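Local coordinates for protein nucleoporin NUP159 (Saccharomyces cerevisiae, PDB 1XIP) that forms part of the nuclear pore complex and, through this N-terminal beta-propeller domain, tethers the helicase Dbp5 to the pore for mRNA export, at residues Q131-N136 / S167-N172; S173-V177 / I221-F227; L178-F184 / L228-G232; A292-V296 / I307-K311. The contacts are given in a common frame with arbitrary orientation. Numbering follows the deposited sequence.

Contact 1. Residues Q131-N136 / S167-N172; sequences QLKNVN and SFDVTN
Residues 131-134 and 167-170 are extended strands running almost parallel, 9° apart in N-to-C direction, with axes 7.9 Å apart at closest approach. That spacing is too wide for sheet pairing, and no backbone hydrogen bond joins them. The CA atoms of Q131 and S167 lie 8.2 Å apart; beyond the strand ends V135 CA and N172 CA close to 6.1 Å.

Side chains fill the gap. Q131 points across with chi1 and chi2 both t, so that NE2 donates to F168 O at 3.1 Å (161°) while also lying over one face of the F168 ring. Q131 OE1 accepts from a water at 2.5 Å, which is also 2.7 Å from S167 OG, itself bound to V219 N. F168, chi1 p, swings its ring toward K133, whose CB is 3.8 Å from F168 CE1 and 3.6 Å from V170 CG2. V135 CG2 meets T171 O at 3.5 Å, and a weak hydrogen bond from N172 ND2 to N136 OD1 (3.2 Å) closes the loop end.

Strands 129-134 and 167-170 are the first strands of successive four-stranded antiparallel sheets, so this is the meeting of inner strands of adjacent blades in a beta-propeller.

Contact 2. Residues S173-V177 / I221-F227; sequences SQLAV and ILSPQDF
Q174 carries the largest share of this contact, 93 Å² covered, followed by I221 with 64 Å² and A176 with 40 Å². Q174 and A176 belong to an extended strand, residues 174-177, and both direct CA-to-CB toward residues 221-227, where the chain leaves one strand at I221, turns through 222-225 and re-enters another at D226. CA atoms are 7.0 Å apart for both Q174-P224 and A176-I221, a spacing too wide for strand pairing, bridged by side chains that reach the backbone as well as the side chains opposite.

With chi1 and chi2 both t, Q174 extends fully into the turn. Its OE1 lies 3.2 Å from P224 CA and 3.4 Å from I221 CG2; its NE2 makes a weak hydrogen bond to P224 O (3.3 Å, 129°) and approaches F227 CZ at 3.5 Å. The stronger partner of NE2 is S186 OG, on the adjoining strand. I221 (chi1 m, chi2 t) places CG1 3.8 Å from A176 CB, and F227 (chi1 m) brings CE1 to the same CB, also at 3.8 Å. The turn is shaped internally by S223 OG, which accepts from Q225 N at 3.0 Å in an ST turn and from D226 N at 3.1 Å.

Apolar packing around A176 thus joins two neighbouring propeller blades, while the glutamine amide, reaching across from its own strand, adds at most a weak polar tie to the turn.

Contact 3. Residues L178-F184 / L228-G232; sequences LLKDRSF and LAVFG
Two neighbouring blades of the beta-propeller meet here, the strand 228-232 facing the hairpin that joins strands 174-179 and 184-190. The hairpin reverses through a type I turn, L179 to R182 (R182 N to L179 O 2.8 Å). R182, at phi 77°, follows as a G1-type bulge, and L179 N to S183 O (2.9 Å) closes the loop. D181 OD2 accepts from S183 N (2.8 Å) in an Asx turn. CA atoms stay 8.3 Å apart for L178-A229 and 8.8 Å for R182-F231, so large side chains span the gap.

F231, with 80 Å² covered, is the main bump. At chi1 m it projects into a hollow lined by L178, R182 and F184: L178 CD2 is 4.4 Å from F231 CE1, and R182 CD is 4.0 Å from F231 CD1. A229 supplies the complementary dip, its small methyl admitting the tip of F184 (chi1 m). The R182 guanidinium is held by L209 O and Y214 O.

A229-G232 is an FG repeat by sequence, yet F231 is buried in a strand of the folded domain. F184 CZ, at its ring's edge, touches both A229 CB at 3.5 Å and F231 CZ at 3.8 Å.

Contact 4. Residues A292-V296 / I307-K311; sequences ANVNV and IWDSK
W308 sets its indole beside N295, the edge of the ring at CD1 lying 3.5 Å from N295 ND2; both residues send CA-to-CB to the same face of the sheet. W308 has chi1 t, N295 chi1 m, and N295 OD1 is bound to T283 OG1 on the next strand.

Strands 292-296 and 307-308 are antiparallel. N295 and W308 form a hydrogen-bonded pair, CA atoms 5.1 Å apart, with N295 N to W308 O and W308 N to N295 O each 2.9 Å and 165°. V296 and I307 follow as a non-hydrogen-bonded pair with CA atoms 4.8 Å apart. V294 CG1 packs on I307 CG2 at 3.5 Å, and V294 CA makes a CA-H...O contact to W308 O at 3.4 Å.

Past W308 the pairing ends: D309 OD1 accepts from K311 N (3.0 Å) in an Asx turn, S310 takes positive phi (107°), and K311 NZ forms a salt bridge to D309 OD2 (2.9 Å). The arrangement is a beta hairpin within one propeller blade.

Contacts 1, 2 and 3 share one blade, whose strands 167-170 and 174-179 are adjacent: D169 O lies 2.9 Å from A176 N and S167 O 2.8 Å from L178 N. Contact 1 joins that blade to the preceding one; contacts 2 and 3 join it to the following one. The latter two, centres 14 Å apart, lie in succession along strands 174-179 and 226-232. D169 OD2, 2.7 Å from I221 N, ties strand 167-170 to the end of strand 215-221, just before the turn of contact 2. Contact 4 belongs to the next blade: L222 CD1 reaches W308 NE1 at 3.7 Å, whereas contact 3 stays about 7 Å away (nearest atoms). All four lie within the Dbp5-interacting region.

Contact 1. Residues Q131-N136 / S167-N172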
loop_
_atom_site.group_PDB
_atom_site.type_symbol
_atom_site.label_atom_id
_atom_site.label_comp_id
_atom_site.label_asym_id
_atom_site.label_seq_id
_atom_site.Cartn_x
_atom_site.Cartn_y
_atom_site.Cartn_z
ATOM N N GLN A 131 -0.874 -6.566 -8.728
ATOM C CA GLN A 131 -0.499 -6.488 -7.322
ATOM C C GLN A 131 0.333 -7.661 -6.866
ATOM O O GLN A 131 0.066 -8.800 -7.243
ATOM C CB GLN A 131 -1.737 -6.376 -6.429
ATOM C CG GLN A 131 -1.423 -5.733 -5.062
ATOM C CD GLN A 131 -2.586 -5.776 -4.118
ATOM O OE1 GLN A 131 -3.617 -5.186 -4.393
ATOM N NE2 GLN A 131 -2.435 -6.483 -3.008
ATOM N N LEU A 132 1.332 -7.365 -6.041
ATOM C CA LEU A 132 2.190 -8.371 -5.449
ATOM C C LEU A 132 2.300 -8.086 -3.986
ATOM O O LEU A 132 2.385 -6.916 -3.583
ATOM C CB LEU A 132 3.587 -8.289 -6.037
ATOM C CG LEU A 132 3.820 -8.813 -7.437
ATOM C CD1 LEU A 132 4.215 -7.683 -8.345
ATOM C CD2 LEU A 132 4.910 -9.838 -7.377
ATOM N N LYS A 133 2.299 -9.143 -3.185
ATOM C CA LYS A 133 2.618 -9.045 -1.775
ATOM C C LYS A 133 3.555 -10.166 -1.398
ATOM O O LYS A 133 3.356 -11.338 -1.774
ATOM C CB LYS A 133 1.363 -9.140 -0.921
ATOM C CG LYS A 133 0.953 -7.855 -0.205
ATOM C CD LYS A 133 1.893 -7.457 0.962
ATOM C CE LYS A 133 1.859 -5.910 1.220
ATOM N NZ LYS A 133 3.148 -5.303 1.771
ATOM N N ASN A 134 4.587 -9.806 -0.648
ATOM C CA ASN A 134 5.475 -10.794 -0.091
ATOM C C ASN A 134 5.084 -11.117 1.342
ATOM O O ASN A 134 4.846 -10.207 2.136
ATOM C CB ASN A 134 6.906 -10.299 -0.153
ATOM C CG ASN A 134 7.845 -11.178 0.624
ATOM O OD1 ASN A 134 8.618 -10.692 1.441
ATOM N ND2 ASN A 134 7.774 -12.492 0.385
ATOM N N VAL A 135 4.989 -12.399 1.682
ATOM C CA VAL A 135 4.647 -12.723 3.073
ATOM C C VAL A 135 5.791 -13.378 3.847
ATOM O O VAL A 135 6.356 -12.755 4.771
ATOM C CB VAL A 135 3.242 -13.382 3.262
ATOM C CG1 VAL A 135 2.955 -14.424 2.203
ATOM C CG2 VAL A 135 3.099 -13.933 4.663
ATOM N N ASN A 136 6.189 -14.586 3.478
ATOM C CA ASN A 136 7.440 -15.085 4.042
ATOM C C ASN A 136 8.421 -15.382 2.940
ATOM O O ASN A 136 9.179 -14.514 2.520
ATOM C CB ASN A 136 7.203 -16.309 4.929
ATOM C CG ASN A 136 6.505 -15.957 6.221
ATOM O OD1 ASN A 136 7.020 -15.181 7.033
ATOM N ND2 ASN A 136 5.313 -16.508 6.415
ATOM N N SER A 167 -9.127 -7.373 -5.603
ATOM C CA SER A 167 -8.184 -6.930 -4.602
ATOM C C SER A 167 -7.935 -8.032 -3.588
ATOM O O SER A 167 -8.826 -8.791 -3.246
ATOM C CB SER A 167 -8.696 -5.672 -3.880
ATOM O OG SER A 167 -7.640 -5.049 -3.153
ATOM N N PHE A 168 -6.718 -8.103 -3.094
ATOM C CA PHE A 168 -6.397 -9.032 -2.026
ATOM C C PHE A 168 -5.498 -8.350 -0.995
ATOM O O PHE A 168 -4.912 -7.311 -1.262
ATOM C CB PHE A 168 -5.738 -10.292 -2.592
ATOM C CG PHE A 168 -4.264 -10.122 -2.907
ATOM C CD1 PHE A 168 -3.290 -10.503 -1.980
ATOM C CD2 PHE A 168 -3.854 -9.599 -4.133
ATOM C CE1 PHE A 168 -1.927 -10.358 -2.267
ATOM C CE2 PHE A 168 -2.500 -9.455 -4.437
ATOM C CZ PHE A 168 -1.533 -9.830 -3.501
ATOM N N ASP A 169 -5.404 -8.942 0.186
ATOM C CA ASP A 169 -4.437 -8.511 1.191
ATOM C C ASP A 169 -3.965 -9.742 1.962
ATOM O O ASP A 169 -4.722 -10.684 2.116
ATOM C CB ASP A 169 -5.075 -7.478 2.132
ATOM C CG ASP A 169 -4.049 -6.707 2.947
ATOM O OD1 ASP A 169 -2.817 -6.806 2.658
ATOM O OD2 ASP A 169 -4.382 -5.965 3.905
ATOM N N VAL A 170 -2.709 -9.743 2.413
ATOM C CA VAL A 170 -2.202 -10.800 3.291
ATOM C C VAL A 170 -1.490 -10.259 4.494
ATOM O O VAL A 170 -0.877 -9.173 4.446
ATOM C CB VAL A 170 -1.163 -11.724 2.624
ATOM C CG1 VAL A 170 -1.766 -13.072 2.302
ATOM C CG2 VAL A 170 -0.505 -11.084 1.437
ATOM N N THR A 171 -1.560 -11.036 5.573
ATOM C CA THR A 171 -0.654 -10.897 6.698
ATOM C C THR A 171 0.087 -12.218 6.848
ATOM O O THR A 171 -0.063 -13.118 6.027
ATOM C CB THR A 171 -1.425 -10.591 7.990
ATOM O OG1 THR A 171 -2.345 -11.668 8.270
ATOM C CG2 THR A 171 -2.307 -9.352 7.823
ATOM N N ASN A 172 0.865 -12.343 7.909
ATOM C CA ASN A 172 1.521 -13.592 8.209
ATOM C C ASN A 172 0.578 -14.789 8.374
ATOM O O ASN A 172 0.998 -15.926 8.203
ATOM C CB ASN A 172 2.374 -13.444 9.453
ATOM C CG ASN A 172 3.489 -14.434 9.483
ATOM O OD1 ASN A 172 3.350 -15.528 10.039
ATOM N ND2 ASN A 172 4.606 -14.084 8.850
HETATM O O HOH W 1 -5.935 -4.432 -5.113
#

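Contact 2. Residues S173-V177 / I221-F227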
loop_
_atom_site.group_PDB
_atom_site.type_symbol
_atom_site.label_atom_id
_atom_site.label_comp_id
_atom_site.label_asym_id
_atom_site.label_seq_id
_atom_site.Cartn_x
_atom_site.Cartn_y
_atom_site.Cartn_z
ATOM N N SER A 173 -0.690 -14.529 8.700
ATOM C CA SER A 173 -1.617 -15.604 9.072
ATOM C C SER A 173 -2.991 -15.554 8.408
ATOM O O SER A 173 -3.778 -16.483 8.556
ATOM C CB SER A 173 -1.770 -15.662 10.588
ATOM O OG SER A 173 -2.189 -14.413 11.093
ATOM N N GLN A 174 -3.268 -14.485 7.660
ATOM C CA GLN A 174 -4.566 -14.317 7.000
ATOM C C GLN A 174 -4.431 -13.895 5.534
ATOM O O GLN A 174 -3.462 -13.240 5.163
ATOM C CB GLN A 174 -5.376 -13.282 7.760
ATOM C CG GLN A 174 -6.865 -13.333 7.537
ATOM C CD GLN A 174 -7.574 -12.224 8.301
ATOM O OE1 GLN A 174 -6.930 -11.469 9.051
ATOM N NE2 GLN A 174 -8.898 -12.122 8.128
ATOM N N LEU A 175 -5.404 -14.288 4.711
ATOM C CA LEU A 175 -5.517 -13.832 3.317
ATOM C C LEU A 175 -6.957 -13.442 3.020
ATOM O O LEU A 175 -7.870 -14.272 3.113
ATOM C CB LEU A 175 -5.048 -14.918 2.328
ATOM C CG LEU A 175 -5.072 -14.772 0.776
ATOM C CD1 LEU A 175 -5.423 -13.405 0.245
ATOM C CD2 LEU A 175 -3.738 -15.192 0.179
ATOM N N ALA A 176 -7.154 -12.173 2.678
ATOM C CA ALA A 176 -8.471 -11.659 2.312
ATOM C C ALA A 176 -8.591 -11.409 0.800
ATOM O O ALA A 176 -7.635 -11.027 0.135
ATOM C CB ALA A 176 -8.771 -10.396 3.083
ATOM N N VAL A 177 -9.787 -11.604 0.276
ATOM C CA VAL A 177 -10.030 -11.507 -1.154
ATOM C C VAL A 177 -11.333 -10.716 -1.388
ATOM O O VAL A 177 -12.339 -10.946 -0.701
ATOM C CB VAL A 177 -10.101 -12.938 -1.760
ATOM C CG1 VAL A 177 -10.843 -12.964 -3.062
ATOM C CG2 VAL A 177 -8.693 -13.523 -1.917
ATOM N N ILE A 221 -6.716 -5.811 5.309
ATOM C CA ILE A 221 -6.862 -6.428 6.613
ATOM C C ILE A 221 -6.338 -5.462 7.659
ATOM O O ILE A 221 -5.153 -5.095 7.632
ATOM C CB ILE A 221 -6.049 -7.718 6.670
ATOM C CG1 ILE A 221 -6.537 -8.706 5.611
ATOM C CG2 ILE A 221 -6.105 -8.304 8.052
ATOM C CD1 ILE A 221 -5.681 -9.951 5.463
ATOM N N LEU A 222 -7.205 -5.034 8.572
ATOM C CA LEU A 222 -6.773 -4.142 9.651
ATOM C C LEU A 222 -6.506 -4.949 10.913
ATOM O O LEU A 222 -5.682 -4.571 11.741
ATOM C CB LEU A 222 -7.808 -3.047 9.928
ATOM C CG LEU A 222 -8.201 -2.098 8.793
ATOM C CD1 LEU A 222 -9.427 -1.302 9.184
ATOM C CD2 LEU A 222 -7.069 -1.167 8.405
ATOM N N SER A 223 -7.228 -6.056 11.042
ATOM C CA SER A 223 -7.077 -7.016 12.138
ATOM C C SER A 223 -7.689 -8.309 11.624
ATOM O O SER A 223 -8.347 -8.294 10.586
ATOM C CB SER A 223 -7.808 -6.531 13.397
ATOM O OG SER A 223 -9.168 -6.954 13.404
ATOM N N PRO A 224 -7.490 -9.427 12.315
ATOM C CA PRO A 224 -8.100 -10.693 11.874
ATOM C C PRO A 224 -9.633 -10.582 11.721
ATOM O O PRO A 224 -10.220 -11.403 11.015
ATOM C CB PRO A 224 -7.729 -11.664 12.986
ATOM C CG PRO A 224 -6.501 -11.068 13.603
ATOM C CD PRO A 224 -6.691 -9.597 13.543
ATOM N N GLN A 225 -10.237 -9.561 12.344
ATOM C CA GLN A 225 -11.691 -9.348 12.322
ATOM C C GLN A 225 -12.210 -8.174 11.454
ATOM O O GLN A 225 -13.336 -8.227 10.929
ATOM C CB GLN A 225 -12.213 -9.205 13.750
ATOM C CG GLN A 225 -12.681 -10.531 14.316
ATOM C CD GLN A 225 -12.754 -10.541 15.824
ATOM O OE1 GLN A 225 -13.814 -10.259 16.404
ATOM N NE2 GLN A 225 -11.635 -10.885 16.472
ATOM N N ASP A 226 -11.393 -7.126 11.321
ATOM C CA ASP A 226 -11.749 -5.947 10.528
ATOM C C ASP A 226 -11.173 -5.963 9.116
ATOM O O ASP A 226 -10.096 -6.511 8.871
ATOM C CB ASP A 226 -11.278 -4.659 11.207
ATOM C CG ASP A 226 -11.475 -4.667 12.714
ATOM O OD1 ASP A 226 -12.185 -5.565 13.250
ATOM O OD2 ASP A 226 -10.933 -3.795 13.444
ATOM N N PHE A 227 -11.898 -5.338 8.194
ATOM C CA PHE A 227 -11.374 -5.028 6.875
ATOM C C PHE A 227 -11.797 -3.617 6.484
ATOM O O PHE A 227 -12.770 -3.064 7.007
ATOM C CB PHE A 227 -11.852 -6.029 5.815
ATOM C CG PHE A 227 -11.755 -7.472 6.235
ATOM C CD1 PHE A 227 -10.606 -8.205 5.980
ATOM C CD2 PHE A 227 -12.828 -8.105 6.872
ATOM C CE1 PHE A 227 -10.509 -9.545 6.362
ATOM C CE2 PHE A 227 -12.740 -9.446 7.271
ATOM C CZ PHE A 227 -11.576 -10.165 7.013
#

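Contact 3. Residues L178-F184 / L228-G232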
loop_
_atom_site.group_PDB
_atom_site.type_symbol
_atom_site.label_atom_id
_atom_site.label_comp_id
_atom_site.label_asym_id
_atom_site.label_seq_id
_atom_site.Cartn_x
_atom_site.Cartn_y
_atom_site.Cartn_z
ATOM N N LEU A 178 -11.280 -9.743 -2.306
ATOM C CA LEU A 178 -12.461 -9.030 -2.787
ATOM C C LEU A 178 -12.769 -9.513 -4.199
ATOM O O LEU A 178 -11.912 -9.427 -5.090
ATOM C CB LEU A 178 -12.217 -7.525 -2.828
ATOM C CG LEU A 178 -13.368 -6.553 -2.495
ATOM C CD1 LEU A 178 -13.040 -5.132 -2.931
ATOM C CD2 LEU A 178 -14.728 -6.991 -3.056
ATOM N N LEU A 179 -13.993 -9.995 -4.405
ATOM C CA LEU A 179 -14.382 -10.570 -5.691
ATOM C C LEU A 179 -15.152 -9.602 -6.595
ATOM O O LEU A 179 -15.664 -8.594 -6.126
ATOM C CB LEU A 179 -15.183 -11.861 -5.469
ATOM C CG LEU A 179 -14.410 -12.984 -4.777
ATOM C CD1 LEU A 179 -15.285 -14.210 -4.537
ATOM C CD2 LEU A 179 -13.209 -13.350 -5.617
ATOM N N LYS A 180 -15.211 -9.931 -7.891
ATOM C CA LYS A 180 -15.979 -9.169 -8.905
ATOM C C LYS A 180 -17.462 -8.960 -8.575
ATOM O O LYS A 180 -18.023 -7.900 -8.861
ATOM C CB LYS A 180 -15.887 -9.843 -10.272
ATOM C CG LYS A 180 -14.529 -9.800 -10.901
ATOM C CD LYS A 180 -14.572 -10.385 -12.278
ATOM C CE LYS A 180 -13.793 -9.539 -13.251
ATOM N NZ LYS A 180 -14.056 -9.997 -14.657
ATOM N N ASP A 181 -18.095 -9.979 -7.994
ATOM C CA ASP A 181 -19.475 -9.865 -7.534
ATOM C C ASP A 181 -19.600 -9.025 -6.250
ATOM O O ASP A 181 -20.703 -8.847 -5.704
ATOM C CB ASP A 181 -20.098 -11.254 -7.353
ATOM C CG ASP A 181 -19.531 -12.002 -6.161
ATOM O OD1 ASP A 181 -19.998 -13.136 -5.917
ATOM O OD2 ASP A 181 -18.626 -11.546 -5.411
ATOM N N ARG A 182 -18.459 -8.522 -5.775
ATOM C CA ARG A 182 -18.382 -7.609 -4.631
ATOM C C ARG A 182 -18.552 -8.344 -3.318
ATOM O O ARG A 182 -18.866 -7.744 -2.297
ATOM C CB ARG A 182 -19.405 -6.474 -4.758
ATOM C CG ARG A 182 -19.216 -5.558 -5.978
ATOM C CD ARG A 182 -19.861 -4.178 -5.820
ATOM N NE ARG A 182 -21.324 -4.249 -5.782
ATOM C CZ ARG A 182 -22.121 -3.197 -5.662
ATOM N NH1 ARG A 182 -21.611 -1.982 -5.556
ATOM N NH2 ARG A 182 -23.439 -3.361 -5.655
ATOM N N SER A 183 -18.329 -9.650 -3.341
ATOM C CA SER A 183 -18.320 -10.422 -2.109
ATOM C C SER A 183 -16.897 -10.596 -1.566
ATOM O O SER A 183 -15.909 -10.358 -2.274
ATOM C CB SER A 183 -19.031 -11.767 -2.299
ATOM O OG SER A 183 -18.179 -12.721 -2.895
ATOM N N PHE A 184 -16.818 -11.009 -0.304
ATOM C CA PHE A 184 -15.565 -11.125 0.419
ATOM C C PHE A 184 -15.268 -12.551 0.872
ATOM O O PHE A 184 -16.176 -13.340 1.161
ATOM C CB PHE A 184 -15.610 -10.232 1.641
ATOM C CG PHE A 184 -15.656 -8.783 1.322
ATOM C CD1 PHE A 184 -14.498 -8.013 1.390
ATOM C CD2 PHE A 184 -16.854 -8.171 0.983
ATOM C CE1 PHE A 184 -14.534 -6.651 1.102
ATOM C CE2 PHE A 184 -16.904 -6.821 0.690
ATOM C CZ PHE A 184 -15.743 -6.053 0.746
ATOM N N LEU A 228 -11.046 -3.032 5.565
ATOM C CA LEU A 228 -11.429 -1.779 4.969
ATOM C C LEU A 228 -11.578 -2.044 3.487
ATOM O O LEU A 228 -10.653 -2.546 2.849
ATOM C CB LEU A 228 -10.345 -0.742 5.243
ATOM C CG LEU A 228 -10.453 0.742 4.881
ATOM C CD1 LEU A 228 -9.295 1.128 4.022
ATOM C CD2 LEU A 228 -11.747 1.118 4.232
ATOM N N ALA A 229 -12.759 -1.743 2.951
ATOM C CA ALA A 229 -13.071 -1.977 1.537
ATOM C C ALA A 229 -13.393 -0.679 0.835
ATOM O O ALA A 229 -13.966 0.227 1.431
ATOM C CB ALA A 229 -14.235 -2.925 1.412
ATOM N N VAL A 230 -13.044 -0.589 -0.439
ATOM C CA VAL A 230 -13.411 0.586 -1.210
ATOM C C VAL A 230 -14.109 0.221 -2.510
ATOM O O VAL A 230 -13.725 -0.736 -3.184
ATOM C CB VAL A 230 -12.220 1.517 -1.476
ATOM C CG1 VAL A 230 -12.712 2.833 -2.092
ATOM C CG2 VAL A 230 -11.437 1.791 -0.188
ATOM N N PHE A 231 -15.155 0.983 -2.828
ATOM C CA PHE A 231 -15.914 0.830 -4.057
ATOM C C PHE A 231 -15.981 2.184 -4.740
ATOM O O PHE A 231 -16.092 3.218 -4.075
ATOM C CB PHE A 231 -17.324 0.319 -3.758
ATOM C CG PHE A 231 -17.346 -0.948 -2.975
ATOM C CD1 PHE A 231 -17.163 -2.179 -3.611
ATOM C CD2 PHE A 231 -17.515 -0.918 -1.591
ATOM C CE1 PHE A 231 -17.156 -3.379 -2.887
ATOM C CE2 PHE A 231 -17.503 -2.108 -0.841
ATOM C CZ PHE A 231 -17.325 -3.352 -1.494
ATOM N N GLY A 232 -15.906 2.189 -6.064
ATOM C CA GLY A 232 -15.883 3.434 -6.800
ATOM C C GLY A 232 -15.842 3.195 -8.284
ATOM O O GLY A 232 -15.882 2.050 -8.736
#

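Contact 4. Residues A292-V296 / I307-K311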
loop_
_atom_site.group_PDB
_atom_site.type_symbol
_atom_site.label_atom_id
_atom_site.label_comp_id
_atom_site.label_asym_id
_atom_site.label_seq_id
_atom_site.Cartn_x
_atom_site.Cartn_y
_atom_site.Cartn_z
ATOM N N ALA A 292 -3.435 -3.405 20.529
ATOM C CA ALA A 292 -3.722 -2.192 19.764
ATOM C C ALA A 292 -2.619 -1.795 18.804
ATOM O O ALA A 292 -1.557 -1.292 19.195
ATOM C CB ALA A 292 -4.056 -1.035 20.691
ATOM N N ASN A 293 -2.917 -2.024 17.536
ATOM C CA ASN A 293 -2.082 -1.609 16.440
ATOM C C ASN A 293 -2.745 -0.436 15.738
ATOM O O ASN A 293 -3.922 -0.498 15.352
ATOM C CB ASN A 293 -1.825 -2.776 15.460
ATOM C CG ASN A 293 -2.971 -3.805 15.427
ATOM O OD1 ASN A 293 -3.950 -3.720 16.200
ATOM N ND2 ASN A 293 -2.850 -4.784 14.531
ATOM N N VAL A 294 -1.981 0.638 15.624
ATOM C CA VAL A 294 -2.354 1.787 14.834
ATOM C C VAL A 294 -1.989 1.507 13.375
ATOM O O VAL A 294 -0.885 1.088 13.083
ATOM C CB VAL A 294 -1.603 3.032 15.340
ATOM C CG1 VAL A 294 -1.988 4.252 14.557
ATOM C CG2 VAL A 294 -1.894 3.245 16.803
ATOM N N ASN A 295 -2.924 1.713 12.465
ATOM C CA ASN A 295 -2.622 1.619 11.039
ATOM C C ASN A 295 -2.652 2.954 10.364
ATOM O O ASN A 295 -3.657 3.632 10.388
ATOM C CB ASN A 295 -3.592 0.689 10.341
ATOM C CG ASN A 295 -3.638 -0.637 10.970
ATOM O OD1 ASN A 295 -2.705 -1.417 10.840
ATOM N ND2 ASN A 295 -4.705 -0.907 11.703
ATOM N N VAL A 296 -1.530 3.323 9.761
ATOM C CA VAL A 296 -1.431 4.521 8.945
ATOM C C VAL A 296 -1.815 4.152 7.529
ATOM O O VAL A 296 -1.306 3.168 6.973
ATOM C CB VAL A 296 -0.008 5.072 8.943
ATOM C CG1 VAL A 296 0.066 6.348 8.159
ATOM C CG2 VAL A 296 0.471 5.298 10.384
ATOM N N ILE A 307 -5.379 7.820 9.999
ATOM C CA ILE A 307 -5.007 6.961 11.112
ATOM C C ILE A 307 -6.217 6.125 11.563
ATOM O O ILE A 307 -7.296 6.660 11.769
ATOM C CB ILE A 307 -4.493 7.798 12.277
ATOM C CG1 ILE A 307 -3.373 8.735 11.822
ATOM C CG2 ILE A 307 -3.987 6.908 13.377
ATOM C CD1 ILE A 307 -3.050 9.825 12.845
ATOM N N TRP A 308 -6.019 4.816 11.694
ATOM C CA TRP A 308 -7.014 3.904 12.234
ATOM C C TRP A 308 -6.464 3.315 13.532
ATOM O O TRP A 308 -5.381 2.737 13.534
ATOM C CB TRP A 308 -7.271 2.786 11.232
ATOM C CG TRP A 308 -8.190 1.739 11.749
ATOM C CD1 TRP A 308 -7.847 0.519 12.240
ATOM C CD2 TRP A 308 -9.617 1.824 11.846
ATOM N NE1 TRP A 308 -8.973 -0.163 12.634
ATOM C CE2 TRP A 308 -10.071 0.620 12.404
ATOM C CE3 TRP A 308 -10.557 2.814 11.530
ATOM C CZ2 TRP A 308 -11.413 0.368 12.649
ATOM C CZ3 TRP A 308 -11.897 2.564 11.777
ATOM C CH2 TRP A 308 -12.313 1.348 12.333
ATOM N N ASP A 309 -7.175 3.448 14.654
ATOM C CA ASP A 309 -6.636 2.974 15.935
ATOM C C ASP A 309 -7.084 1.554 16.358
ATOM O O ASP A 309 -6.806 1.135 17.479
ATOM C CB ASP A 309 -6.899 3.997 17.047
ATOM C CG ASP A 309 -8.269 3.945 17.680
ATOM O OD1 ASP A 309 -9.147 3.210 17.170
ATOM O OD2 ASP A 309 -8.505 4.630 18.700
ATOM N N SER A 310 -7.761 0.833 15.457
ATOM C CA SER A 310 -8.264 -0.520 15.727
ATOM C C SER A 310 -9.795 -0.524 15.905
ATOM O O SER A 310 -10.437 -1.557 15.770
ATOM C CB SER A 310 -7.571 -1.127 16.949
ATOM O OG SER A 310 -8.344 -0.907 18.109
ATOM N N LYS A 311 -10.351 0.646 16.236
ATOM C CA LYS A 311 -11.800 0.752 16.489
ATOM C C LYS A 311 -12.493 1.942 15.807
ATOM O O LYS A 311 -13.694 1.888 15.557
ATOM C CB LYS A 311 -12.076 0.801 17.997
ATOM C CG LYS A 311 -11.344 1.927 18.754
ATOM C CD LYS A 311 -12.161 2.465 19.932
ATOM C CE LYS A 311 -11.290 3.161 20.985
ATOM N NZ LYS A 311 -10.806 4.498 20.528
#